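Local coordinates for hypothetical protein (Exiguobacterium sibiricum, PDB 2HKV), which is of unknown function but probably belongs to the DinB family of metal-binding helical-bundle proteins, holding a nickel ion at a three-histidine site in the crystal, at residues A[7-12]-A[95-100]; A[30-35]-A[41-46]; A[47-52]-A[122-127]; A[58-63]-A[67-72]; A[134-137]-A[142-145]. One frame throughout, in Å; residues are numbered along the deposited sequence.

Contact 1: A[7-12]-A[95-100]; sequences QALDRH and DRLMAD
Leu97 carries its CG anti to the backbone N (chi1 178°) and Leu9 carries its own anti to the carbonyl carbon (chi1 -77°); these two settings bring the isobutyl groups together between helix 4-26 and helix 82-98 of the DinB-type helical bundle. The leucines meet at one branch each, Leu9 CD1 lying 3.7 Å from Leu97 CD1, and their side chains cross obliquely. That same methyl of Leu97 also reaches back to Leu9 CB at 3.9 Å. The second branch does different work: Leu97 CD2 rests on the start of the next residue, 3.8 Å from Asp10 N and almost as near to its CB. A forked aliphatic side chain suits the place because its two methyls can cover two neighbouring residues of the facing helix. Cutting Leu97 back to an alanine would probably open a gap here, leaving Leu9 CD1 and the CB of Asp10 without the methyls that cover them. Leu118 of helix 114-138 touches both leucines, and Leu119 of the second subunit also packs on Leu9. Met98, a selenomethionine bent at chi2 (-61°), crosses Asp10 at about a right angle and offers a flexible apolar end to the aliphatic part of the aspartate: its CE stands 4.0 Å from Asp10 CB.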
# COMPACT_ATOMS: atom_id res chain seq x y z
N GLN A 7 -17.85 1.92 -1.14
CA GLN A 7 -17.60 2.33 -2.52
C GLN A 7 -16.12 2.58 -2.77
O GLN A 7 -15.56 2.16 -3.79
CB GLN A 7 -18.37 3.61 -2.81
CG GLN A 7 -18.11 4.18 -4.16
CD GLN A 7 -18.93 5.48 -4.46
OE1 GLN A 7 -19.03 6.43 -3.65
NE2 GLN A 7 -19.54 5.49 -5.64
N ALA A 8 -15.48 3.25 -1.82
CA ALA A 8 -14.05 3.61 -1.91
C ALA A 8 -13.18 2.36 -1.91
O ALA A 8 -12.26 2.19 -2.72
CB ALA A 8 -13.69 4.43 -0.77
N LEU A 9 -13.50 1.45 -0.99
CA LEU A 9 -12.76 0.20 -0.95
C LEU A 9 -12.96 -0.62 -2.22
O LEU A 9 -11.98 -1.16 -2.72
CB LEU A 9 -13.06 -0.62 0.31
CG LEU A 9 -12.40 -0.18 1.62
CD1 LEU A 9 -13.03 -0.92 2.84
CD2 LEU A 9 -10.87 -0.32 1.53
N ASP A 10 -14.20 -0.77 -2.69
CA ASP A 10 -14.46 -1.52 -3.92
C ASP A 10 -13.64 -0.92 -5.09
O ASP A 10 -13.02 -1.63 -5.89
CB ASP A 10 -15.95 -1.54 -4.21
CG ASP A 10 -16.31 -2.41 -5.38
OD1 ASP A 10 -16.04 -3.62 -5.30
OD2 ASP A 10 -16.85 -1.90 -6.38
N ARG A 11 -13.60 0.40 -5.15
CA ARG A 11 -12.84 1.10 -6.23
C ARG A 11 -11.33 0.82 -6.15
O ARG A 11 -10.72 0.34 -7.11
CB ARG A 11 -13.13 2.59 -6.16
CG ARG A 11 -12.32 3.45 -7.13
CD ARG A 11 -12.83 4.85 -7.21
NE ARG A 11 -11.96 5.69 -8.06
CZ ARG A 11 -12.33 6.88 -8.56
NH1 ARG A 11 -13.50 7.37 -8.30
NH2 ARG A 11 -11.48 7.55 -9.34
N HIS A 12 -10.74 1.14 -5.01
CA HIS A 12 -9.30 1.12 -4.83
C HIS A 12 -8.76 -0.27 -4.65
O HIS A 12 -7.69 -0.61 -5.19
CB HIS A 12 -8.89 2.12 -3.71
CG HIS A 12 -9.11 3.54 -4.10
ND1 HIS A 12 -8.21 4.24 -4.90
CD2 HIS A 12 -10.14 4.39 -3.87
CE1 HIS A 12 -8.71 5.44 -5.16
NE2 HIS A 12 -9.89 5.55 -4.57
N ASP A 95 -17.55 -9.98 -0.92
CA ASP A 95 -18.71 -10.44 -0.18
C ASP A 95 -18.68 -9.96 1.28
O ASP A 95 -19.71 -9.57 1.82
CB ASP A 95 -18.74 -11.96 -0.19
CG ASP A 95 -18.97 -12.54 -1.59
OD1 ASP A 95 -19.28 -11.77 -2.55
OD2 ASP A 95 -18.84 -13.79 -1.71
N ARG A 96 -17.50 -9.98 1.90
CA ARG A 96 -17.34 -9.47 3.27
C ARG A 96 -17.51 -7.94 3.30
O ARG A 96 -18.04 -7.35 4.27
CB ARG A 96 -15.99 -9.90 3.85
CG ARG A 96 -15.82 -11.42 4.06
CD ARG A 96 -17.13 -12.14 4.18
NE ARG A 96 -17.03 -13.60 4.27
CZ ARG A 96 -16.79 -14.44 3.25
NH1 ARG A 96 -16.57 -14.01 2.02
NH2 ARG A 96 -16.77 -15.74 3.50
N LEU A 97 -17.08 -7.32 2.23
CA LEU A 97 -17.12 -5.87 2.13
C LEU A 97 -18.53 -5.39 2.28
O LEU A 97 -18.78 -4.45 2.99
CB LEU A 97 -16.52 -5.41 0.80
CG LEU A 97 -16.50 -3.91 0.47
CD1 LEU A 97 -15.75 -3.13 1.56
CD2 LEU A 97 -15.88 -3.67 -0.90
N MSE A 98 -19.46 -6.09 1.64
CA MSE A 98 -20.83 -5.67 1.59
C MSE A 98 -21.66 -6.17 2.77
O MSE A 98 -22.60 -5.53 3.17
CB MSE A 98 -21.44 -6.11 0.28
CG MSE A 98 -20.64 -5.61 -0.91
SE MSE A 98 -20.52 -3.62 -1.03
CE MSE A 98 -19.08 -3.43 -2.47
N ALA A 99 -21.28 -7.30 3.34
CA ALA A 99 -22.02 -7.89 4.45
C ALA A 99 -21.41 -7.55 5.82
O ALA A 99 -20.19 -7.63 6.02
CB ALA A 99 -22.02 -9.37 4.26
N ASP A 100 -22.25 -7.17 6.78
CA ASP A 100 -21.79 -7.00 8.17
C ASP A 100 -21.23 -8.33 8.69
O ASP A 100 -22.01 -9.25 9.00
CB ASP A 100 -22.95 -6.53 9.10
CG ASP A 100 -22.59 -6.61 10.59

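Contact 2: A[30-35]-A[41-46]; sequences EDWDKR and RSVYEV
Trp32 and Lys34 give their backbone carbonyls to the first turn of helix 43-61, where amides have no earlier helical partner. Tyr44 N reaches Trp32 O at 2.9 Å, in the carbonyl plane and on a lone pair, whereas Val43 N meets Lys34 O at 3.0 Å almost head-on (176° at the oxygen). Apolar contacts flank these bonds: the indole of Trp32 brings CE3 within 3.7 Å of Tyr44 CB, so the edge of the ring system packs on the first turn, and the same CE3 lies near Val43 CG1. The salt bridge across the contact comes from Arg35, whose guanidinium has Ser42 CB over one face; its NH2 pairs with Glu45 OE2 at 3.1 Å, the two planes nearly perpendicular. An alanine in place of Glu45 would probably leave the Arg35 guanidinium without its countercharge and the amide of Ser42 without its acceptor. A water joins Ser42 OG to Asp33 OD1. Ser42, the N-cap, holds OG between its backbone N and carbonyl carbon (chi1 73°), where it accepts from Glu45 N at 3.1 Å. Glu45 OE1 accepts from Ser42 N, from above the carboxylate plane, and this reciprocal pair is a capping box.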
# COMPACT_ATOMS: atom_id res chain seq x y z
N GLU A 30 10.86 -18.31 -16.76
CA GLU A 30 12.19 -18.39 -16.19
C GLU A 30 12.31 -17.69 -14.84
O GLU A 30 13.19 -18.01 -14.08
CB GLU A 30 13.26 -17.84 -17.17
CG GLU A 30 13.02 -16.38 -17.71
CD GLU A 30 12.49 -16.28 -19.17
OE1 GLU A 30 12.61 -17.25 -19.94
OE2 GLU A 30 11.98 -15.20 -19.54
N ASP A 31 11.40 -16.76 -14.54
CA ASP A 31 11.61 -15.80 -13.44
C ASP A 31 10.97 -16.16 -12.09
O ASP A 31 11.22 -15.48 -11.08
CB ASP A 31 11.11 -14.42 -13.90
CG ASP A 31 12.00 -13.81 -14.98
OD1 ASP A 31 13.22 -14.14 -15.03
OD2 ASP A 31 11.50 -12.98 -15.77
N TRP A 32 10.15 -17.20 -12.08
CA TRP A 32 9.36 -17.52 -10.89
C TRP A 32 10.20 -17.80 -9.66
O TRP A 32 9.84 -17.42 -8.56
CB TRP A 32 8.42 -18.69 -11.15
CG TRP A 32 7.29 -18.39 -12.08
CD1 TRP A 32 7.14 -18.85 -13.37
CD2 TRP A 32 6.15 -17.61 -11.80
NE1 TRP A 32 5.97 -18.39 -13.90
CE2 TRP A 32 5.34 -17.60 -12.97
CE3 TRP A 32 5.71 -16.90 -10.69
CZ2 TRP A 32 4.12 -16.94 -13.03
CZ3 TRP A 32 4.50 -16.22 -10.77
CH2 TRP A 32 3.72 -16.26 -11.93
N ASP A 33 11.32 -18.49 -9.81
CA ASP A 33 12.15 -18.77 -8.64
C ASP A 33 13.23 -17.74 -8.35
O ASP A 33 14.00 -17.90 -7.39
CB ASP A 33 12.81 -20.16 -8.77
CG ASP A 33 11.80 -21.28 -8.63
OD1 ASP A 33 10.95 -21.17 -7.70
OD2 ASP A 33 11.84 -22.23 -9.45
N LYS A 34 13.33 -16.72 -9.19
CA LYS A 34 14.28 -15.65 -8.96
C LYS A 34 13.96 -14.91 -7.65
O LYS A 34 12.77 -14.70 -7.28
CB LYS A 34 14.29 -14.66 -10.16
CG LYS A 34 14.96 -15.20 -11.43
CD LYS A 34 16.03 -14.20 -11.96
CE LYS A 34 16.68 -14.56 -13.33
NZ LYS A 34 15.84 -15.37 -14.33
N ARG A 35 15.02 -14.52 -6.94
CA ARG A 35 14.92 -13.70 -5.72
C ARG A 35 15.77 -12.45 -5.92
O ARG A 35 16.94 -12.45 -5.58
CB ARG A 35 15.46 -14.47 -4.49
CG ARG A 35 14.80 -15.82 -4.30
CD ARG A 35 15.37 -16.61 -3.09
NE ARG A 35 14.28 -17.35 -2.44
CZ ARG A 35 13.71 -18.45 -2.95
NH1 ARG A 35 14.12 -18.97 -4.12
NH2 ARG A 35 12.72 -19.04 -2.28
N ARG A 41 11.38 -13.16 -0.16
CA ARG A 41 10.54 -14.06 -0.95
C ARG A 41 10.98 -14.04 -2.43
O ARG A 41 11.44 -13.03 -2.94
CB ARG A 41 9.09 -13.64 -0.85
CG ARG A 41 8.26 -14.20 0.31
CD ARG A 41 7.01 -13.43 0.43
NE ARG A 41 6.00 -14.12 1.23
CZ ARG A 41 5.66 -13.74 2.45
NH1 ARG A 41 6.20 -12.66 3.00
NH2 ARG A 41 4.76 -14.44 3.14
N SER A 42 10.86 -15.18 -3.10
CA SER A 42 11.00 -15.22 -4.54
C SER A 42 9.80 -14.53 -5.25
O SER A 42 8.82 -14.20 -4.61
CB SER A 42 11.11 -16.66 -5.02
OG SER A 42 9.85 -17.30 -4.92
N VAL A 43 9.91 -14.29 -6.57
CA VAL A 43 8.82 -13.78 -7.38
C VAL A 43 7.57 -14.63 -7.18
O VAL A 43 6.46 -14.10 -6.94
CB VAL A 43 9.19 -13.81 -8.90
CG1 VAL A 43 8.00 -13.53 -9.73
CG2 VAL A 43 10.27 -12.83 -9.20
N TYR A 44 7.74 -15.95 -7.28
CA TYR A 44 6.57 -16.80 -7.17
C TYR A 44 5.98 -16.69 -5.76
O TYR A 44 4.77 -16.66 -5.61
CB TYR A 44 6.90 -18.25 -7.51
CG TYR A 44 5.86 -19.26 -7.07
CD1 TYR A 44 4.68 -19.43 -7.76
CD2 TYR A 44 6.08 -20.06 -5.95
CE1 TYR A 44 3.74 -20.35 -7.36
CE2 TYR A 44 5.16 -21.00 -5.53
CZ TYR A 44 3.99 -21.15 -6.24
OH TYR A 44 3.08 -22.10 -5.82
N GLU A 45 6.82 -16.67 -4.74
CA GLU A 45 6.31 -16.61 -3.37
C GLU A 45 5.58 -15.28 -3.04
O GLU A 45 4.58 -15.29 -2.35
CB GLU A 45 7.43 -16.88 -2.36
CG GLU A 45 7.96 -18.31 -2.35
CD GLU A 45 9.30 -18.46 -1.59
OE1 GLU A 45 9.90 -17.45 -1.16
OE2 GLU A 45 9.78 -19.62 -1.45
N VAL A 46 6.07 -14.16 -3.57
CA VAL A 46 5.35 -12.88 -3.49
C VAL A 46 3.99 -12.99 -4.15
O VAL A 46 2.98 -12.57 -3.60
CB VAL A 46 6.12 -11.73 -4.09
CG1 VAL A 46 5.38 -10.38 -3.85
CG2 VAL A 46 7.45 -11.59 -3.39
O HOH W 1 9.67 -20.11 -5.62

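Contact 3: A[47-52]-A[122-127]; sequences AVHLAV and AVHLYH. With NI (nickel (II) ion), chain B.
Helices 43-61 and 114-138 run roughly antiparallel here, coming nearest at Leu50 and Leu125, whose CA atoms are 6.5 Å apart. One residue before each of these leucines, His49 and His124 lean inward to share the nickel ion. Each has its CG anti to the backbone N (chi1 179° for His49), which swings the ring from the flank of its helix to the space between the two. His49 NE2 binds the nickel at 2.0 Å and His124 NE2 at 2.1 Å. These two nitrogens are 3.1 Å from each other yet make no hydrogen bond, since both are directed at the metal. The imidazoles meet obliquely, with planes 63° apart and centroids separated by 5.0 Å. Histidine suits the place because one ring nitrogen can take the metal while the other faces a second shell: His124 ND1 is hydrogen-bonded to Asp57, which helps to fix the rotation of that ring. His128 supplies the third histidine nitrogen, and water 3 at 2.1 Å and water 2 at 2.2 Å from the nickel also bind it. Away from the metal the contact turns apolar. Leu50 CD2 approaches Leu125 CD1 at 3.7 Å and lies at a similar distance from Leu125 O, the two leucines crossing at about a right angle; Leu132 and Val13 pack beside them. Phe148 of the second subunit meets the His124 ring. A three-histidine site set between antiparallel helices, with water among the ligands, is consistent with the metal sites of DinB-superfamily bundles, many of which use a histidine triad.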
# COMPACT_ATOMS: atom_id res chain seq x y z
N ALA A 47 3.98 -13.52 -5.38
CA ALA A 47 2.77 -13.72 -6.13
C ALA A 47 1.72 -14.56 -5.44
O ALA A 47 0.56 -14.19 -5.46
CB ALA A 47 3.05 -14.27 -7.56
N VAL A 48 2.10 -15.68 -4.83
CA VAL A 48 1.14 -16.50 -4.11
C VAL A 48 0.54 -15.75 -2.89
O VAL A 48 -0.66 -15.85 -2.61
CB VAL A 48 1.78 -17.85 -3.64
CG1 VAL A 48 0.79 -18.66 -2.78
CG2 VAL A 48 2.27 -18.67 -4.84
N HIS A 49 1.39 -15.04 -2.15
CA HIS A 49 0.95 -14.28 -0.94
C HIS A 49 -0.07 -13.23 -1.41
O HIS A 49 -1.14 -13.10 -0.83
CB HIS A 49 2.18 -13.67 -0.25
CG HIS A 49 1.90 -12.84 0.99
ND1 HIS A 49 1.20 -13.31 2.07
CD2 HIS A 49 2.36 -11.61 1.35
CE1 HIS A 49 1.20 -12.39 3.03
NE2 HIS A 49 1.85 -11.32 2.61
N LEU A 50 0.26 -12.51 -2.49
CA LEU A 50 -0.70 -11.55 -3.09
C LEU A 50 -2.05 -12.19 -3.51
O LEU A 50 -3.15 -11.64 -3.27
CB LEU A 50 -0.06 -10.89 -4.30
CG LEU A 50 0.76 -9.63 -4.13
CD1 LEU A 50 1.69 -9.44 -5.39
CD2 LEU A 50 -0.18 -8.41 -3.88
N ALA A 51 -1.96 -13.35 -4.13
CA ALA A 51 -3.13 -14.08 -4.61
C ALA A 51 -4.09 -14.46 -3.46
O ALA A 51 -5.30 -14.48 -3.67
CB ALA A 51 -2.70 -15.36 -5.38
N VAL A 52 -3.56 -14.79 -2.28
CA VAL A 52 -4.39 -15.26 -1.17
C VAL A 52 -4.66 -14.22 -0.08
O VAL A 52 -5.60 -14.40 0.73
CB VAL A 52 -3.83 -16.54 -0.50
CG1 VAL A 52 -3.54 -17.60 -1.53
CG2 VAL A 52 -2.58 -16.20 0.31
N ALA A 122 -6.58 -4.05 2.40
CA ALA A 122 -6.31 -3.14 1.27
C ALA A 122 -4.83 -2.64 1.23
O ALA A 122 -4.12 -2.76 0.22
CB ALA A 122 -7.31 -1.93 1.27
N VAL A 123 -4.37 -2.07 2.33
CA VAL A 123 -3.01 -1.56 2.39
C VAL A 123 -1.98 -2.68 2.34
O VAL A 123 -0.91 -2.49 1.81
CB VAL A 123 -2.75 -0.60 3.62
CG1 VAL A 123 -3.67 0.61 3.52
CG2 VAL A 123 -2.93 -1.30 4.97
N HIS A 124 -2.31 -3.86 2.88
CA HIS A 124 -1.44 -5.03 2.71
C HIS A 124 -1.28 -5.46 1.24
O HIS A 124 -0.17 -5.70 0.74
CB HIS A 124 -2.00 -6.15 3.62
CG HIS A 124 -1.12 -7.32 3.75
ND1 HIS A 124 -1.58 -8.52 4.24
CD2 HIS A 124 0.18 -7.49 3.46
CE1 HIS A 124 -0.59 -9.38 4.24
NE2 HIS A 124 0.48 -8.76 3.79
N LEU A 125 -2.37 -5.39 0.49
CA LEU A 125 -2.35 -5.63 -0.93
C LEU A 125 -1.43 -4.65 -1.71
O LEU A 125 -0.56 -5.08 -2.51
CB LEU A 125 -3.77 -5.62 -1.54
CG LEU A 125 -3.85 -6.00 -3.02
CD1 LEU A 125 -3.72 -7.50 -3.22
CD2 LEU A 125 -5.20 -5.46 -3.62
N TYR A 126 -1.55 -3.38 -1.43
CA TYR A 126 -0.73 -2.34 -2.07
C TYR A 126 0.71 -2.46 -1.64
O TYR A 126 1.59 -2.26 -2.45
CB TYR A 126 -1.32 -0.94 -1.79
CG TYR A 126 -2.40 -0.56 -2.81
CD1 TYR A 126 -3.73 -0.99 -2.63
CD2 TYR A 126 -2.12 0.27 -3.87
CE1 TYR A 126 -4.72 -0.71 -3.54
CE2 TYR A 126 -3.11 0.60 -4.78
CZ TYR A 126 -4.42 0.16 -4.58
OH TYR A 126 -5.38 0.50 -5.50
N HIS A 127 0.98 -2.85 -0.39
CA HIS A 127 2.36 -3.15 0.06
C HIS A 127 3.03 -4.21 -0.85
O HIS A 127 4.14 -4.03 -1.34
CB HIS A 127 2.33 -3.60 1.53
CG HIS A 127 3.65 -4.11 2.07
ND1 HIS A 127 4.65 -3.26 2.48
CD2 HIS A 127 4.13 -5.37 2.22
CE1 HIS A 127 5.69 -3.98 2.90
NE2 HIS A 127 5.41 -5.26 2.75
NI NI B . 2.36 -9.77 3.76
O HOH W 2 4.41 -10.66 4.06
O HOH W 3 1.93 -10.74 5.55

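Contact 4: A[58-63]-A[67-72]; sequences LRIATG and DEMAQF
Met69, a selenomethionine, leaves helix 66-73 with its CB pointing toward Ile60 and Arg59 of helix 43-61. Its CG then comes 3.9 Å from Ile60 CG1. At the next atom the chain has bent (chi2 -41°), which puts Met69 SE at two residues, 3.9 Å from Ile60 CG1 and 4.0 Å from Arg59 CB. A second bend at chi3 folds Met69 CE back to Ile60 CD1, 4.0 Å away. A long, flexible, apolar side chain suits this place, as it can curl along the branch of the isoleucine from CG1 to CD1. Beside it Phe72 receives the extended Arg59 chain: Arg59 CD lies 4.0 Å from Phe72 CD1, and the guanidinium plane is inclined only 29° to the ring, though the two meet obliquely. Arg59 NE, which makes a salt bridge with Glu55, also lies near Phe72 CE1. Gly63, just past the end of helix 43-61, has the positive phi (110°) of a Schellman motif, which glycine adopts readily. The short helix 66-73 thus folds back against the end of helix 43-61, where Met69 also touches Ala56, and Phe72 touches Val52, Glu55 and Ala56 of that helix and Arg85 of helix 82-98.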
# COMPACT_ATOMS: atom_id res chain seq x y z
N LEU A 58 -8.89 -11.71 6.09
CA LEU A 58 -10.24 -11.63 6.62
C LEU A 58 -10.59 -12.86 7.43
O LEU A 58 -11.35 -12.74 8.38
CB LEU A 58 -11.27 -11.37 5.50
CG LEU A 58 -11.21 -9.95 4.87
CD1 LEU A 58 -12.35 -9.78 3.92
CD2 LEU A 58 -11.24 -8.88 5.91
N ARG A 59 -10.02 -14.00 7.08
CA ARG A 59 -10.14 -15.21 7.89
C ARG A 59 -9.46 -15.05 9.24
O ARG A 59 -10.03 -15.42 10.30
CB ARG A 59 -9.53 -16.40 7.13
CG ARG A 59 -10.38 -16.87 5.96
CD ARG A 59 -9.96 -18.21 5.32
NE ARG A 59 -10.92 -18.54 4.26
CZ ARG A 59 -11.99 -19.31 4.41
NH1 ARG A 59 -12.25 -19.91 5.55
NH2 ARG A 59 -12.81 -19.48 3.38
N ILE A 60 -8.22 -14.56 9.22
CA ILE A 60 -7.53 -14.17 10.44
C ILE A 60 -8.42 -13.26 11.30
O ILE A 60 -8.46 -13.44 12.53
CB ILE A 60 -6.16 -13.50 10.13
CG1 ILE A 60 -5.15 -14.58 9.69
CG2 ILE A 60 -5.64 -12.67 11.32
CD1 ILE A 60 -4.06 -14.05 8.72
N ALA A 61 -9.09 -12.30 10.65
CA ALA A 61 -9.97 -11.28 11.28
C ALA A 61 -11.21 -11.88 11.99
O ALA A 61 -11.68 -11.38 13.02
CB ALA A 61 -10.43 -10.23 10.23
N THR A 62 -11.70 -12.99 11.44
CA THR A 62 -12.92 -13.60 11.95
C THR A 62 -12.64 -14.71 12.92
O THR A 62 -13.57 -15.31 13.39
CB THR A 62 -13.86 -14.00 10.79
OG1 THR A 62 -13.19 -14.85 9.87
CG2 THR A 62 -14.31 -12.74 10.02
N GLY A 63 -11.36 -14.92 13.27
CA GLY A 63 -10.98 -15.81 14.37
C GLY A 63 -10.30 -17.10 13.94
O GLY A 63 -10.34 -18.07 14.70
N ASP A 67 -3.64 -23.24 13.43
CA ASP A 67 -3.66 -24.41 12.59
C ASP A 67 -4.49 -24.27 11.37
O ASP A 67 -4.15 -24.83 10.35
CB ASP A 67 -4.13 -25.68 13.28
CG ASP A 67 -3.79 -26.96 12.47
OD1 ASP A 67 -2.59 -27.17 12.10
OD2 ASP A 67 -4.73 -27.76 12.24
N GLU A 68 -5.60 -23.54 11.47
CA GLU A 68 -6.48 -23.34 10.34
C GLU A 68 -5.75 -22.56 9.29
O GLU A 68 -5.86 -22.83 8.09
CB GLU A 68 -7.77 -22.61 10.78
CG GLU A 68 -8.77 -23.58 11.45
CD GLU A 68 -10.05 -22.95 12.04
OE1 GLU A 68 -10.12 -21.74 12.24
OE2 GLU A 68 -10.97 -23.74 12.36
N MSE A 69 -4.98 -21.58 9.73
CA MSE A 69 -4.23 -20.75 8.82
C MSE A 69 -3.08 -21.52 8.21
O MSE A 69 -2.77 -21.32 7.03
CB MSE A 69 -3.70 -19.47 9.50
CG MSE A 69 -4.73 -18.43 9.85
SE MSE A 69 -6.13 -18.16 8.44
CE MSE A 69 -4.97 -17.55 6.96
N ALA A 70 -2.48 -22.44 8.98
CA ALA A 70 -1.40 -23.22 8.45
C ALA A 70 -1.95 -24.10 7.36
O ALA A 70 -1.28 -24.37 6.38
CB ALA A 70 -0.79 -24.11 9.54
N GLN A 71 -3.14 -24.61 7.59
CA GLN A 71 -3.78 -25.49 6.63
C GLN A 71 -4.12 -24.68 5.37
O GLN A 71 -4.00 -25.23 4.29
CB GLN A 71 -5.04 -26.08 7.23
CG GLN A 71 -5.85 -26.88 6.25
CD GLN A 71 -6.95 -27.64 6.91
OE1 GLN A 71 -6.97 -27.85 8.15
NE2 GLN A 71 -7.89 -28.12 6.08
N PHE A 72 -4.45 -23.38 5.55
CA PHE A 72 -4.84 -22.48 4.47
C PHE A 72 -3.64 -22.15 3.63
O PHE A 72 -3.70 -22.23 2.42
CB PHE A 72 -5.43 -21.15 5.04
CG PHE A 72 -5.79 -20.12 3.99
CD1 PHE A 72 -7.05 -20.09 3.39
CD2 PHE A 72 -4.89 -19.17 3.64
CE1 PHE A 72 -7.38 -19.14 2.42
CE2 PHE A 72 -5.20 -18.20 2.65
CZ PHE A 72 -6.44 -18.19 2.05

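Contact 5: A[134-137]-A[142-145]; sequences DYLN and DIKL
Leu136 is overlapped at its base by the tip of Ile143, whose CD1 is placed 3.3 Å from Leu136 CB, closer than carbon atoms normally pack, and 3.8 Å from Leu136 CD1. Ile143 has an unstaggered chi2 (140°), so the shorter value is doubtful. Apolar contact nevertheless suits two aliphatic side chains, and Ile143 also lies on Leu23 and Leu26, so the tail packs on helix 4-26 as well as on Leu136. One residue on, Asn137 adds a polar tie. Asn137 OD1 accepts from Ile143 N at 2.9 Å, nearly straight (168° at the hydrogen), and the amide nitrogen lies in the plane of the carboxamide C=O. Asparagine suits the spot because its short side chain, leaving the last turn of helix 114-138, presents a carbonyl to a backbone N-H that belongs to no regular helix or strand. Water 4 bridges the two segments, donating to Asn137 O at 2.8 Å and accepting from Asp142 N at 3.0 Å. Two adjacent amides of the tail are therefore satisfied by the same residue, one directly and one through water, which suggests that these polar bonds help to set the path of the tail, with Ile143 adding apolar contact.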
# COMPACT_ATOMS: atom_id res chain seq x y z
N ASP A 134 8.61 -3.82 -7.88
CA ASP A 134 10.06 -3.61 -7.71
C ASP A 134 10.85 -4.83 -8.20
O ASP A 134 11.88 -4.67 -8.84
CB ASP A 134 10.43 -3.36 -6.26
CG ASP A 134 9.98 -2.02 -5.75
OD1 ASP A 134 9.64 -1.13 -6.57
OD2 ASP A 134 10.01 -1.87 -4.48
N TYR A 135 10.37 -6.03 -7.91
CA TYR A 135 11.04 -7.23 -8.36
C TYR A 135 11.11 -7.28 -9.89
O TYR A 135 12.16 -7.59 -10.45
CB TYR A 135 10.30 -8.48 -7.93
CG TYR A 135 10.51 -8.96 -6.52
CD1 TYR A 135 11.06 -8.13 -5.54
CD2 TYR A 135 10.15 -10.24 -6.16
CE1 TYR A 135 11.20 -8.57 -4.23
CE2 TYR A 135 10.32 -10.70 -4.86
CZ TYR A 135 10.85 -9.87 -3.91
OH TYR A 135 11.00 -10.33 -2.62
N LEU A 136 9.97 -7.05 -10.54
CA LEU A 136 9.92 -7.17 -12.00
C LEU A 136 10.80 -6.08 -12.61
O LEU A 136 11.55 -6.35 -13.51
CB LEU A 136 8.47 -7.11 -12.52
CG LEU A 136 7.58 -8.32 -12.15
CD1 LEU A 136 6.20 -8.21 -12.89
CD2 LEU A 136 8.20 -9.68 -12.32
N ASN A 137 10.78 -4.87 -12.06
CA ASN A 137 11.67 -3.81 -12.53
C ASN A 137 13.15 -4.10 -12.27
O ASN A 137 14.01 -3.80 -13.11
CB ASN A 137 11.28 -2.48 -11.92
CG ASN A 137 10.06 -1.85 -12.60
OD1 ASN A 137 9.83 -2.04 -13.80
ND2 ASN A 137 9.28 -1.13 -11.82
N ASP A 142 10.85 -3.03 -16.87
CA ASP A 142 10.56 -1.63 -17.21
C ASP A 142 9.03 -1.40 -17.31
O ASP A 142 8.51 -0.95 -18.34
CB ASP A 142 11.27 -1.28 -18.54
CG ASP A 142 11.18 0.20 -18.91
OD1 ASP A 142 10.60 0.99 -18.13
OD2 ASP A 142 11.71 0.56 -19.99
N ILE A 143 8.32 -1.71 -16.24
CA ILE A 143 6.84 -1.72 -16.29
C ILE A 143 6.21 -0.34 -16.50
O ILE A 143 6.53 0.63 -15.81
CB ILE A 143 6.25 -2.44 -15.06
CG1 ILE A 143 6.50 -3.96 -15.25
CG2 ILE A 143 4.72 -2.10 -14.82
CD1 ILE A 143 6.89 -4.63 -14.03
N LYS A 144 5.30 -0.27 -17.49
CA LYS A 144 4.62 0.96 -17.87
C LYS A 144 3.09 0.83 -17.67
O LYS A 144 2.30 1.32 -18.49
CB LYS A 144 4.94 1.32 -19.34
CG LYS A 144 6.44 1.28 -19.76
CD LYS A 144 7.28 2.40 -19.13
N LEU A 145 2.68 0.19 -16.57
CA LEU A 145 1.26 -0.04 -16.24
C LEU A 145 0.77 1.09 -15.33
O LEU A 145 1.42 1.40 -14.32
CB LEU A 145 1.14 -1.37 -15.47
CG LEU A 145 0.05 -2.40 -15.76
CD1 LEU A 145 0.64 -3.61 -16.52
CD2 LEU A 145 -0.48 -2.84 -14.43
O HOH W 4 13.29 -2.27 -15.36

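How the contacts relate
Contact 3 lies near the centre of the chain and is largely buried; the other four are about 14 to 18 Å from that centre and only partly buried. Helix 43-61 serves contacts 2, 3 and 4, capped at its start, bearing the metal midway and covered by a short helix near its end. Helix 114-138 serves contacts 3 and 5. Chemistry follows place: the central pair combines metal ligation with leucines, contacts 1 and 4 rely on apolar packing between helices, and contacts 2 and 5, where loops meet helix ends, use hydrogen bonds and bridging waters. Tyr135 ties contact 5 to contact 2 through Arg41 O, and Tyr126 links contact 3 to His12 O in contact 1.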